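Local coordinates for protein DNA photolyase (Agrobacterium tumefaciens, PDB 4U63) that probably repairs cyclobutane pyrimidine dimers in ultraviolet-damaged DNA with light, using bound FAD and a methenyltetrahydrofolate antenna, at residues S370-I378 and I477-A487; P311-N319 and D379-F387. All coordinates share one frame; numbering follows the deposited sequence.

Both contacts belong to the helical FAD-binding part of the photolyase, and their centres lie about 19 Å apart. Helix 362-375 carries one side of contact 1 and runs, through a short turn, into helix 380-390, which carries one side of contact 2. The segments alternate along the chain: 311-319, 370-378, 379-387, then 477-487. Contact 2 ties the loop after helix 287-309 to this helix pair near the flavin, while contact 1 packs the C-terminal helix 480-495 against it farther out. The two touch directly, with CD2 of L372 3.4 Å from CA of G383, so the flavin side and the C-terminal helix share one continuous body.

Contact 1 (S370-I378 and I477-A487); sequences SFLIKHLLI and IVDHGKARERA
H375 and H480 are brought together by different first torsions: CG of H375 lies anti to its carbonyl carbon (chi1 -76°), whereas CG of H480 lies anti to its backbone N (chi1 169°). The two imidazoles then meet rim to rim, each bonding nitrogen lying near the plane of the other ring, and NE2 of H375 is hydrogen-bonded to ND1 of H480 at 3.1 Å. This joins the C-terminal part of helix 362-375 to the first turn of the C-terminal helix 480-495 in the helical FAD-binding region. The short helical segments pass 9.5 Å apart with their directions 66° from each other, and the small A483 and A487 allow the backbones to come close. CB of A483 sits 3.8 Å from CD2 of H375, while CB of A487 lies against the carbonyl of K374 and CD1 of L377.

The helix 480-495 begins with D479 as N-cap, its OD2 accepting from K482 N. Ahead of that cap, I477 and V478 supply most of the apolar pairs. CD1 of I477 reaches CD2 of L376, the two side chains crossing at about a right angle, and lies at the edge of the F371 ring; CG1 of V478 adds a contact to CZ of F371 at 4.2 Å. Y344 borders this patch, its ring meeting that of F371 and its hydroxyl hydrogen-bonded to V478 O.

R486, whose chain bends at chi3, takes H375 O directly and reaches K374 O through a water. NE of R486 donates to this bridging water, which also lies within hydrogen-bonding distance of K374 O and A483 O. Beside it, NH2 of R486 gives a 2.8 Å hydrogen bond to H375 O, which lies almost exactly in the guanidinium plane.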
loop_
_atom_site.group_PDB
_atom_site.type_symbol
_atom_site.label_atom_id
_atom_site.label_comp_id
_atom_site.label_asym_id
_atom_site.label_seq_id
_atom_site.Cartn_x
_atom_site.Cartn_y
_atom_site.Cartn_z
ATOM N N SER A 370 -2.933 -7.236 -16.072
ATOM C CA SER A 370 -2.698 -7.590 -17.458
ATOM C C SER A 370 -4.008 -7.923 -18.185
ATOM O O SER A 370 -4.203 -7.532 -19.342
ATOM C CB SER A 370 -1.711 -8.755 -17.561
ATOM O OG SER A 370 -1.391 -9.000 -18.917
ATOM N N PHE A 371 -4.916 -8.630 -17.517
ATOM C CA PHE A 371 -6.192 -8.940 -18.141
ATOM C C PHE A 371 -6.962 -7.667 -18.536
ATOM O O PHE A 371 -7.520 -7.585 -19.638
ATOM C CB PHE A 371 -7.055 -9.802 -17.243
ATOM C CG PHE A 371 -8.251 -10.366 -17.945
ATOM C CD1 PHE A 371 -8.142 -11.529 -18.690
ATOM C CD2 PHE A 371 -9.484 -9.723 -17.888
ATOM C CE1 PHE A 371 -9.228 -12.053 -19.355
ATOM C CE2 PHE A 371 -10.585 -10.249 -18.551
ATOM C CZ PHE A 371 -10.458 -11.416 -19.286
ATOM N N LEU A 372 -6.982 -6.682 -17.643
ATOM C CA LEU A 372 -7.667 -5.420 -17.921
ATOM C C LEU A 372 -7.055 -4.666 -19.103
ATOM O O LEU A 372 -7.760 -4.252 -20.021
ATOM C CB LEU A 372 -7.630 -4.523 -16.679
ATOM C CG LEU A 372 -8.375 -3.196 -16.789
ATOM C CD1 LEU A 372 -9.867 -3.447 -16.970
ATOM C CD2 LEU A 372 -8.114 -2.330 -15.575
ATOM N N ILE A 373 -5.734 -4.519 -19.069
ATOM C CA ILE A 373 -4.990 -3.701 -20.041
ATOM C C ILE A 373 -4.922 -4.366 -21.412
ATOM O O ILE A 373 -5.100 -3.705 -22.447
ATOM C CB ILE A 373 -3.550 -3.443 -19.519
ATOM C CG1 ILE A 373 -3.605 -2.603 -18.236
ATOM C CG2 ILE A 373 -2.674 -2.755 -20.571
ATOM C CD1 ILE A 373 -2.358 -2.691 -17.390
ATOM N N LYS A 374 -4.657 -5.668 -21.426
ATOM C CA LYS A 374 -4.409 -6.379 -22.684
ATOM C C LYS A 374 -5.617 -7.130 -23.198
ATOM O O LYS A 374 -6.011 -6.930 -24.329
ATOM C CB LYS A 374 -3.200 -7.283 -22.529
ATOM C CG LYS A 374 -1.990 -6.450 -22.140
ATOM C CD LYS A 374 -0.726 -7.239 -22.094
ATOM C CE LYS A 374 0.439 -6.327 -21.769
ATOM N NZ LYS A 374 1.692 -7.099 -21.739
ATOM N N HIS A 375 -6.217 -7.977 -22.377
ATOM C CA HIS A 375 -7.409 -8.712 -22.826
ATOM C C HIS A 375 -8.630 -7.834 -23.031
ATOM O O HIS A 375 -9.364 -8.050 -23.991
ATOM C CB HIS A 375 -7.734 -9.863 -21.882
ATOM C CG HIS A 375 -6.830 -11.029 -22.058
ATOM N ND1 HIS A 375 -5.536 -11.033 -21.590
ATOM C CD2 HIS A 375 -7.016 -12.219 -22.670
ATOM C CE1 HIS A 375 -4.966 -12.180 -21.894
ATOM N NE2 HIS A 375 -5.840 -12.916 -22.549
ATOM N N LEU A 376 -8.850 -6.850 -22.154
ATOM C CA LEU A 376 -9.999 -5.937 -22.318
ATOM C C LEU A 376 -9.630 -4.601 -22.982
ATOM O O LEU A 376 -10.509 -3.838 -23.358
ATOM C CB LEU A 376 -10.695 -5.696 -20.976
ATOM C CG LEU A 376 -11.063 -6.962 -20.202
ATOM C CD1 LEU A 376 -11.764 -6.610 -18.898
ATOM C CD2 LEU A 376 -11.941 -7.881 -21.047
ATOM N N LEU A 377 -8.334 -4.329 -23.125
ATOM C CA LEU A 377 -7.852 -3.092 -23.739
ATOM C C LEU A 377 -8.417 -1.849 -23.054
ATOM O O LEU A 377 -8.806 -0.880 -23.721
ATOM C CB LEU A 377 -8.160 -3.102 -25.243
ATOM C CG LEU A 377 -7.085 -2.492 -26.131
ATOM C CD1 LEU A 377 -5.820 -3.331 -26.050
ATOM C CD2 LEU A 377 -7.566 -2.379 -27.566
ATOM N N ILE A 378 -8.456 -1.882 -21.723
ATOM C CA ILE A 378 -8.994 -0.783 -20.928
ATOM C C ILE A 378 -7.854 -0.023 -20.280
ATOM O O ILE A 378 -6.893 -0.626 -19.793
ATOM C CB ILE A 378 -9.970 -1.297 -19.859
ATOM C CG1 ILE A 378 -11.269 -1.747 -20.525
ATOM C CG2 ILE A 378 -10.268 -0.221 -18.829
ATOM C CD1 ILE A 378 -12.209 -2.459 -19.586
ATOM N N ILE A 477 -15.701 -13.549 -21.058
ATOM C CA ILE A 477 -16.221 -12.307 -21.648
ATOM C C ILE A 477 -15.473 -11.915 -22.924
ATOM O O ILE A 477 -15.976 -11.107 -23.716
ATOM C CB ILE A 477 -16.280 -11.141 -20.628
ATOM C CG1 ILE A 477 -14.892 -10.745 -20.112
ATOM C CG2 ILE A 477 -17.201 -11.520 -19.474
ATOM C CD1 ILE A 477 -14.889 -9.437 -19.342
ATOM N N VAL A 478 -14.282 -12.486 -23.120
ATOM C CA VAL A 478 -13.556 -12.348 -24.386
ATOM C C VAL A 478 -12.832 -13.682 -24.669
ATOM O O VAL A 478 -12.451 -14.399 -23.735
ATOM C CB VAL A 478 -12.567 -11.153 -24.342
ATOM C CG1 VAL A 478 -11.409 -11.430 -23.386
ATOM C CG2 VAL A 478 -12.071 -10.808 -25.742
ATOM N N ASP A 479 -12.669 -14.012 -25.952
ATOM C CA ASP A 479 -11.883 -15.168 -26.374
ATOM C C ASP A 479 -10.409 -14.781 -26.297
ATOM O O ASP A 479 -10.040 -13.697 -26.742
ATOM C CB ASP A 479 -12.251 -15.569 -27.806
ATOM C CG ASP A 479 -11.325 -16.629 -28.383
ATOM O OD1 ASP A 479 -11.439 -17.809 -28.000
ATOM O OD2 ASP A 479 -10.491 -16.282 -29.238
ATOM N N HIS A 480 -9.577 -15.657 -25.734
ATOM C CA HIS A 480 -8.143 -15.359 -25.567
ATOM C C HIS A 480 -7.467 -14.986 -26.883
ATOM O O HIS A 480 -6.789 -13.959 -26.959
ATOM C CB HIS A 480 -7.389 -16.533 -24.931
ATOM C CG HIS A 480 -5.899 -16.375 -24.981
ATOM N ND1 HIS A 480 -5.229 -15.465 -24.200
ATOM C CD2 HIS A 480 -4.955 -16.993 -25.726
ATOM C CE1 HIS A 480 -3.935 -15.529 -24.452
ATOM N NE2 HIS A 480 -3.742 -16.449 -25.377
ATOM N N GLY A 481 -7.648 -15.828 -27.902
ATOM C CA GLY A 481 -7.035 -15.609 -29.213
ATOM C C GLY A 481 -7.438 -14.279 -29.829
ATOM O O GLY A 481 -6.590 -13.506 -30.255
ATOM N N LYS A 482 -8.738 -14.004 -29.853
ATOM C CA LYS A 482 -9.247 -12.745 -30.421
ATOM C C LYS A 482 -8.757 -11.535 -29.613
ATOM O O LYS A 482 -8.420 -10.492 -30.181
ATOM C CB LYS A 482 -10.781 -12.742 -30.470
ATOM C CG LYS A 482 -11.402 -13.898 -31.252
ATOM C CD LYS A 482 -11.751 -13.539 -32.683
ATOM C CE LYS A 482 -12.276 -14.756 -33.441
ATOM N NZ LYS A 482 -13.472 -15.382 -32.800
ATOM N N ALA A 483 -8.724 -11.675 -28.290
ATOM C CA ALA A 483 -8.269 -10.588 -27.412
ATOM C C ALA A 483 -6.801 -10.293 -27.668
ATOM O O ALA A 483 -6.391 -9.140 -27.763
ATOM C CB ALA A 483 -8.480 -10.948 -25.957
ATOM N N ARG A 484 -6.026 -11.360 -27.789
ATOM C CA ARG A 484 -4.613 -11.259 -28.106
ATOM C C ARG A 484 -4.389 -10.535 -29.451
ATOM O O ARG A 484 -3.582 -9.604 -29.521
ATOM C CB ARG A 484 -3.995 -12.658 -28.118
ATOM C CG ARG A 484 -2.500 -12.650 -28.277
ATOM C CD ARG A 484 -1.934 -14.034 -28.520
ATOM N NE ARG A 484 -0.634 -13.882 -29.153
ATOM C CZ ARG A 484 0.507 -13.608 -28.521
ATOM N NH1 ARG A 484 0.553 -13.481 -27.194
ATOM N NH2 ARG A 484 1.623 -13.474 -29.233
ATOM N N GLU A 485 -5.107 -10.952 -30.493
ATOM C CA GLU A 485 -5.021 -10.299 -31.817
ATOM C C GLU A 485 -5.374 -8.817 -31.744
ATOM O O GLU A 485 -4.715 -7.979 -32.354
ATOM C CB GLU A 485 -5.954 -10.962 -32.836
ATOM C CG GLU A 485 -5.535 -12.339 -33.303
ATOM C CD GLU A 485 -6.639 -13.042 -34.082
ATOM O OE1 GLU A 485 -7.489 -12.360 -34.691
ATOM O OE2 GLU A 485 -6.662 -14.282 -34.084
ATOM N N ARG A 486 -6.431 -8.507 -30.998
ATOM C CA ARG A 486 -6.881 -7.127 -30.831
ATOM C C ARG A 486 -5.828 -6.263 -30.132
ATOM O O ARG A 486 -5.573 -5.143 -30.550
ATOM C CB ARG A 486 -8.188 -7.099 -30.044
ATOM C CG ARG A 486 -8.834 -5.729 -29.934
ATOM C CD ARG A 486 -10.225 -5.846 -29.342
ATOM N NE ARG A 486 -10.193 -6.380 -27.978
ATOM C CZ ARG A 486 -11.273 -6.667 -27.249
ATOM N NH1 ARG A 486 -12.499 -6.475 -27.739
ATOM N NH2 ARG A 486 -11.127 -7.150 -26.017
ATOM N N ALA A 487 -5.220 -6.792 -29.073
ATOM C CA ALA A 487 -4.217 -6.044 -28.315
ATOM C C ALA A 487 -2.963 -5.792 -29.164
ATOM O O ALA A 487 -2.400 -4.692 -29.158
ATOM C CB ALA A 487 -3.866 -6.787 -27.040
HETATM O O HOH W 1 -7.734 -6.958 -26.573
#

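Contact 2 (P311-N319 and D379-F387); sequences PELGEKNWN and DWRKGEKWF. With FAD (flavin-adenine dinucleotide), chain C.
W380 meets N317 and R381 meets E315 where helix 380-390 faces the 311-319 loop, each flat group presenting its edge to a different acceptor. Between them, W380 CZ2 lies over the centre of one guanidinium face of R381. NE1 of W380 donates to OD1 of N317 at 3.1 Å; the oxygen lies in the indole plane and the bond runs nearly along the amide C=O axis, although amide and ring planes are 53° apart. ND2 of the same amide is hydrogen-bonded to D323, which helps fix its rotation, and to a water shared with R381 NH1. The six-membered end of the indole reaches on to the loop backbone, CH2 lying 3.6 Å from L313 O.

R381 extends from CG to NE, and NE donates to E315 O at 2.9 Å, in the guanidinium plane but well above the plane of the carbonyl; NH2 adds a weak bond to this oxygen. The E315 side chain crosses the arginine at about a right angle, its carboxylate plane 43° from the guanidinium, with a long salt bridge of 3.7 Å from OE2 to NE. On the helix side, OD1 of D379, the N-cap, takes R381 N and R381 NH1 from opposite faces of the carboxylate.

F387, farther along helix 380-390, packs against the flavin. Helix 398-407 borders both segments, Q404 bonding to the loop backbone and touching W380, and helix 362-375 backs W380 through I373.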
loop_
_atom_site.group_PDB
_atom_site.type_symbol
_atom_site.label_atom_id
_atom_site.label_comp_id
_atom_site.label_asym_id
_atom_site.label_seq_id
_atom_site.Cartn_x
_atom_site.Cartn_y
_atom_site.Cartn_z
ATOM N N PRO A 311 6.736 12.511 -10.752
ATOM C CA PRO A 311 5.554 12.741 -9.908
ATOM C C PRO A 311 4.210 12.414 -10.558
ATOM O O PRO A 311 3.243 12.154 -9.833
ATOM C CB PRO A 311 5.656 14.230 -9.573
ATOM C CG PRO A 311 7.122 14.493 -9.606
ATOM C CD PRO A 311 7.619 13.690 -10.771
ATOM N N GLU A 312 4.153 12.418 -11.896
ATOM C CA GLU A 312 2.933 12.105 -12.638
ATOM C C GLU A 312 2.762 10.591 -12.893
ATOM O O GLU A 312 1.968 10.187 -13.737
ATOM C CB GLU A 312 2.916 12.905 -13.958
ATOM C CG GLU A 312 2.880 14.414 -13.744
ATOM C CD GLU A 312 3.162 15.213 -15.008
ATOM O OE1 GLU A 312 4.253 15.056 -15.614
ATOM O OE2 GLU A 312 2.293 16.017 -15.397
ATOM N N LEU A 313 3.497 9.755 -12.140
ATOM C CA LEU A 313 3.458 8.284 -12.281
ATOM C C LEU A 313 2.051 7.675 -12.276
ATOM O O LEU A 313 1.798 6.682 -12.965
ATOM C CB LEU A 313 4.307 7.627 -11.181
ATOM C CG LEU A 313 4.639 6.146 -11.293
ATOM C CD1 LEU A 313 5.530 5.865 -12.495
ATOM C CD2 LEU A 313 5.305 5.664 -10.008
ATOM N N GLY A 314 1.137 8.262 -11.514
ATOM C CA GLY A 314 -0.241 7.761 -11.478
ATOM C C GLY A 314 -1.189 8.249 -12.565
ATOM O O GLY A 314 -2.311 7.745 -12.661
ATOM N N GLU A 315 -0.757 9.219 -13.377
ATOM C CA GLU A 315 -1.629 9.836 -14.399
ATOM C C GLU A 315 -1.060 9.916 -15.826
ATOM O O GLU A 315 -1.836 9.931 -16.784
ATOM C CB GLU A 315 -2.047 11.237 -13.940
ATOM C CG GLU A 315 -2.859 12.018 -14.967
ATOM C CD GLU A 315 -4.057 11.249 -15.497
ATOM O OE1 GLU A 315 -4.785 10.619 -14.696
ATOM O OE2 GLU A 315 -4.273 11.284 -16.727
ATOM N N LYS A 316 0.264 9.980 -15.981
ATOM C CA LYS A 316 0.880 10.049 -17.317
ATOM C C LYS A 316 1.762 8.840 -17.576
ATOM O O LYS A 316 2.408 8.334 -16.659
ATOM C CB LYS A 316 1.713 11.325 -17.467
ATOM C CG LYS A 316 0.907 12.613 -17.441
ATOM C CD LYS A 316 1.744 13.764 -17.988
ATOM C CE LYS A 316 0.974 15.073 -17.994
ATOM N NZ LYS A 316 1.875 16.230 -18.259
ATOM N N ASN A 317 1.787 8.377 -18.825
ATOM C CA ASN A 317 2.645 7.258 -19.193
ATOM C C ASN A 317 4.107 7.628 -18.965
ATOM O O ASN A 317 4.565 8.703 -19.387
ATOM C CB ASN A 317 2.465 6.859 -20.658
ATOM C CG ASN A 317 1.057 6.370 -20.972
ATOM O OD1 ASN A 317 0.540 5.488 -20.299
ATOM N ND2 ASN A 317 0.442 6.937 -21.986
ATOM N N TRP A 318 4.844 6.742 -18.308
ATOM C CA TRP A 318 6.299 6.915 -18.195
ATOM C C TRP A 318 6.936 6.978 -19.598
ATOM O O TRP A 318 7.819 7.807 -19.861
ATOM C CB TRP A 318 6.899 5.784 -17.363
ATOM C CG TRP A 318 8.383 5.823 -17.221
ATOM C CD1 TRP A 318 9.314 5.487 -18.166
ATOM C CD2 TRP A 318 9.111 6.191 -16.055
ATOM N NE1 TRP A 318 10.582 5.644 -17.662
ATOM C CE2 TRP A 318 10.488 6.078 -16.368
ATOM C CE3 TRP A 318 8.741 6.626 -14.779
ATOM C CZ2 TRP A 318 11.495 6.373 -15.443
ATOM C CZ3 TRP A 318 9.749 6.923 -13.849
ATOM C CH2 TRP A 318 11.111 6.795 -14.193
ATOM N N ASN A 319 6.477 6.097 -20.487
ATOM C CA ASN A 319 6.896 6.076 -21.875
ATOM C C ASN A 319 5.814 6.764 -22.684
ATOM O O ASN A 319 4.723 6.208 -22.871
ATOM C CB ASN A 319 7.095 4.629 -22.319
ATOM C CG ASN A 319 7.679 4.504 -23.714
ATOM O OD1 ASN A 319 7.546 5.400 -24.565
ATOM N ND2 ASN A 319 8.323 3.368 -23.972
ATOM N N ASP A 379 -7.973 1.304 -20.293
ATOM C CA ASP A 379 -6.973 2.219 -19.731
ATOM C C ASP A 379 -6.515 1.788 -18.334
ATOM O O ASP A 379 -7.328 1.642 -17.423
ATOM C CB ASP A 379 -7.592 3.628 -19.680
ATOM C CG ASP A 379 -6.596 4.719 -19.337
ATOM O OD1 ASP A 379 -5.510 4.442 -18.798
ATOM O OD2 ASP A 379 -6.923 5.887 -19.616
ATOM N N TRP A 380 -5.212 1.574 -18.180
ATOM C CA TRP A 380 -4.645 1.147 -16.890
ATOM C C TRP A 380 -5.001 2.080 -15.724
ATOM O O TRP A 380 -5.097 1.641 -14.580
ATOM C CB TRP A 380 -3.126 0.972 -16.980
ATOM C CG TRP A 380 -2.333 2.193 -17.335
ATOM C CD1 TRP A 380 -1.912 2.556 -18.578
ATOM C CD2 TRP A 380 -1.828 3.190 -16.435
ATOM N NE1 TRP A 380 -1.194 3.718 -18.518
ATOM C CE2 TRP A 380 -1.129 4.136 -17.218
ATOM C CE3 TRP A 380 -1.913 3.385 -15.051
ATOM C CZ2 TRP A 380 -0.504 5.254 -16.663
ATOM C CZ3 TRP A 380 -1.288 4.503 -14.497
ATOM C CH2 TRP A 380 -0.593 5.421 -15.306
ATOM N N ARG A 381 -5.226 3.362 -16.031
ATOM C CA ARG A 381 -5.591 4.343 -15.020
ATOM C C ARG A 381 -6.919 3.967 -14.352
ATOM O O ARG A 381 -7.118 4.253 -13.177
ATOM C CB ARG A 381 -5.691 5.737 -15.634
ATOM C CG ARG A 381 -4.387 6.292 -16.176
ATOM C CD ARG A 381 -4.701 7.376 -17.226
ATOM N NE ARG A 381 -3.512 7.857 -17.910
ATOM C CZ ARG A 381 -2.956 7.326 -19.011
ATOM N NH1 ARG A 381 -3.457 6.239 -19.628
ATOM N NH2 ARG A 381 -1.867 7.898 -19.505
ATOM N N LYS A 382 -7.817 3.315 -15.095
ATOM C CA LYS A 382 -9.088 2.868 -14.513
ATOM C C LYS A 382 -8.860 1.749 -13.501
ATOM O O LYS A 382 -9.480 1.733 -12.440
ATOM C CB LYS A 382 -10.064 2.431 -15.597
ATOM C CG LYS A 382 -10.573 3.603 -16.430
ATOM C CD LYS A 382 -11.296 3.147 -17.681
ATOM C CE LYS A 382 -12.622 2.465 -17.390
ATOM N NZ LYS A 382 -13.615 3.376 -16.758
ATOM N N GLY A 383 -7.972 0.818 -13.830
ATOM C CA GLY A 383 -7.597 -0.246 -12.891
ATOM C C GLY A 383 -6.899 0.308 -11.654
ATOM O O GLY A 383 -7.174 -0.107 -10.528
ATOM N N GLU A 384 -5.980 1.244 -11.879
ATOM C CA GLU A 384 -5.279 1.932 -10.799
ATOM C C GLU A 384 -6.276 2.575 -9.823
ATOM O O GLU A 384 -6.145 2.431 -8.592
ATOM C CB GLU A 384 -4.327 2.988 -11.399
ATOM C CG GLU A 384 -3.294 3.552 -10.430
ATOM C CD GLU A 384 -3.774 4.728 -9.588
ATOM O OE1 GLU A 384 -4.805 5.354 -9.908
ATOM O OE2 GLU A 384 -3.098 5.038 -8.586
ATOM N N LYS A 385 -7.273 3.279 -10.369
ATOM C CA LYS A 385 -8.299 3.928 -9.548
ATOM C C LYS A 385 -9.142 2.921 -8.779
ATOM O O LYS A 385 -9.472 3.153 -7.627
ATOM C CB LYS A 385 -9.208 4.824 -10.392
ATOM C CG LYS A 385 -8.516 6.075 -10.887
ATOM C CD LYS A 385 -9.459 7.035 -11.597
ATOM C CE LYS A 385 -8.706 8.223 -12.187
ATOM N NZ LYS A 385 -7.666 7.834 -13.172
ATOM N N TRP A 386 -9.481 1.801 -9.409
ATOM C CA TRP A 386 -10.258 0.753 -8.729
ATOM C C TRP A 386 -9.464 0.213 -7.534
ATOM O O TRP A 386 -9.993 0.086 -6.433
ATOM C CB TRP A 386 -10.621 -0.400 -9.672
ATOM C CG TRP A 386 -11.395 -1.490 -8.963
ATOM C CD1 TRP A 386 -10.928 -2.723 -8.577
ATOM C CD2 TRP A 386 -12.755 -1.426 -8.523
ATOM N NE1 TRP A 386 -11.923 -3.426 -7.937
ATOM C CE2 TRP A 386 -13.052 -2.657 -7.890
ATOM C CE3 TRP A 386 -13.751 -0.456 -8.607
ATOM C CZ2 TRP A 386 -14.311 -2.937 -7.343
ATOM C CZ3 TRP A 386 -15.017 -0.741 -8.065
ATOM C CH2 TRP A 386 -15.276 -1.967 -7.445
ATOM N N PHE A 387 -8.178 -0.066 -7.761
ATOM C CA PHE A 387 -7.291 -0.536 -6.691
ATOM C C PHE A 387 -7.173 0.494 -5.570
ATOM O O PHE A 387 -7.145 0.138 -4.403
ATOM C CB PHE A 387 -5.897 -0.860 -7.244
ATOM C CG PHE A 387 -5.744 -2.268 -7.781
ATOM C CD1 PHE A 387 -6.829 -2.997 -8.282
ATOM C CD2 PHE A 387 -4.492 -2.863 -7.799
ATOM C CE1 PHE A 387 -6.654 -4.281 -8.776
ATOM C CE2 PHE A 387 -4.319 -4.150 -8.293
ATOM C CZ PHE A 387 -5.394 -4.862 -8.780
HETATM P PA FAD C . 5.377 -9.513 0.900
HETATM O O1A FAD C . 5.645 -10.513 -0.178
HETATM O O2A FAD C . 5.359 -9.974 2.319
HETATM O O5B FAD C . 6.419 -8.314 0.672
HETATM C C5B FAD C . 6.853 -7.466 1.742
HETATM C C4B FAD C . 6.638 -5.994 1.419
HETATM O O4B FAD C . 7.368 -5.606 0.257
HETATM C C3B FAD C . 5.198 -5.644 1.121
HETATM O O3B FAD C . 4.416 -5.503 2.319
HETATM C C2B FAD C . 5.350 -4.365 0.327
HETATM O O2B FAD C . 5.532 -3.233 1.179
HETATM C C1B FAD C . 6.619 -4.605 -0.451
HETATM N N9A FAD C . 6.399 -5.113 -1.824
HETATM C C8A FAD C . 6.342 -6.405 -2.191
HETATM N N7A FAD C . 6.163 -6.528 -3.522
HETATM C C5A FAD C . 6.122 -5.281 -4.039
HETATM C C6A FAD C . 5.947 -4.714 -5.379
HETATM N N6A FAD C . 5.792 -5.526 -6.444
HETATM N N1A FAD C . 5.947 -3.366 -5.485
HETATM C C2A FAD C . 6.094 -2.559 -4.409
HETATM N N3A FAD C . 6.260 -3.025 -3.154
HETATM C C4A FAD C . 6.277 -4.352 -2.920
HETATM N N1 FAD C . 1.798 -2.738 -3.033
HETATM C C2 FAD C . 1.437 -1.813 -2.116
HETATM O O2 FAD C . 2.063 -1.808 -1.032
HETATM N N3 FAD C . 0.445 -0.919 -2.351
HETATM C C4 FAD C . -0.245 -0.896 -3.520
HETATM O O4 FAD C . -1.155 -0.054 -3.738
HETATM C C4X FAD C . 0.091 -1.888 -4.562
HETATM N N5 FAD C . -0.560 -1.965 -5.759
HETATM C C5X FAD C . -0.193 -2.884 -6.699
HETATM C C6 FAD C . -0.834 -2.945 -7.930
HETATM C C7 FAD C . -0.475 -3.892 -8.894
HETATM C C7M FAD C . -1.186 -3.944 -10.228
HETATM C C8 FAD C . 0.606 -4.860 -8.606
HETATM C C8M FAD C . 1.042 -5.902 -9.613
HETATM C C9 FAD C . 1.241 -4.806 -7.394
HETATM C C9A FAD C . 0.903 -3.865 -6.418
HETATM N N10 FAD C . 1.566 -3.822 -5.156
HETATM C C10 FAD C . 1.181 -2.840 -4.227
HETATM C "C1'" FAD C . 2.693 -4.704 -4.831
HETATM C "C2'" FAD C . 2.446 -6.028 -4.141
HETATM O "O2'" FAD C . 1.488 -6.782 -4.892
HETATM C "C3'" FAD C . 2.009 -5.853 -2.700
HETATM O "O3'" FAD C . 2.939 -5.047 -1.982
HETATM C "C4'" FAD C . 1.903 -7.229 -2.044
HETATM O "O4'" FAD C . 0.817 -7.942 -2.630
HETATM C "C5'" FAD C . 1.676 -7.062 -0.555
HETATM O "O5'" FAD C . 1.561 -8.327 0.114
HETATM P P FAD C . 2.597 -8.673 1.291
HETATM O O1P FAD C . 2.214 -9.990 1.868
HETATM O O2P FAD C . 2.679 -7.532 2.267
HETATM O O3P FAD C . 3.985 -8.785 0.489
HETATM O O HOH W 2 -2.056 5.348 -22.256
#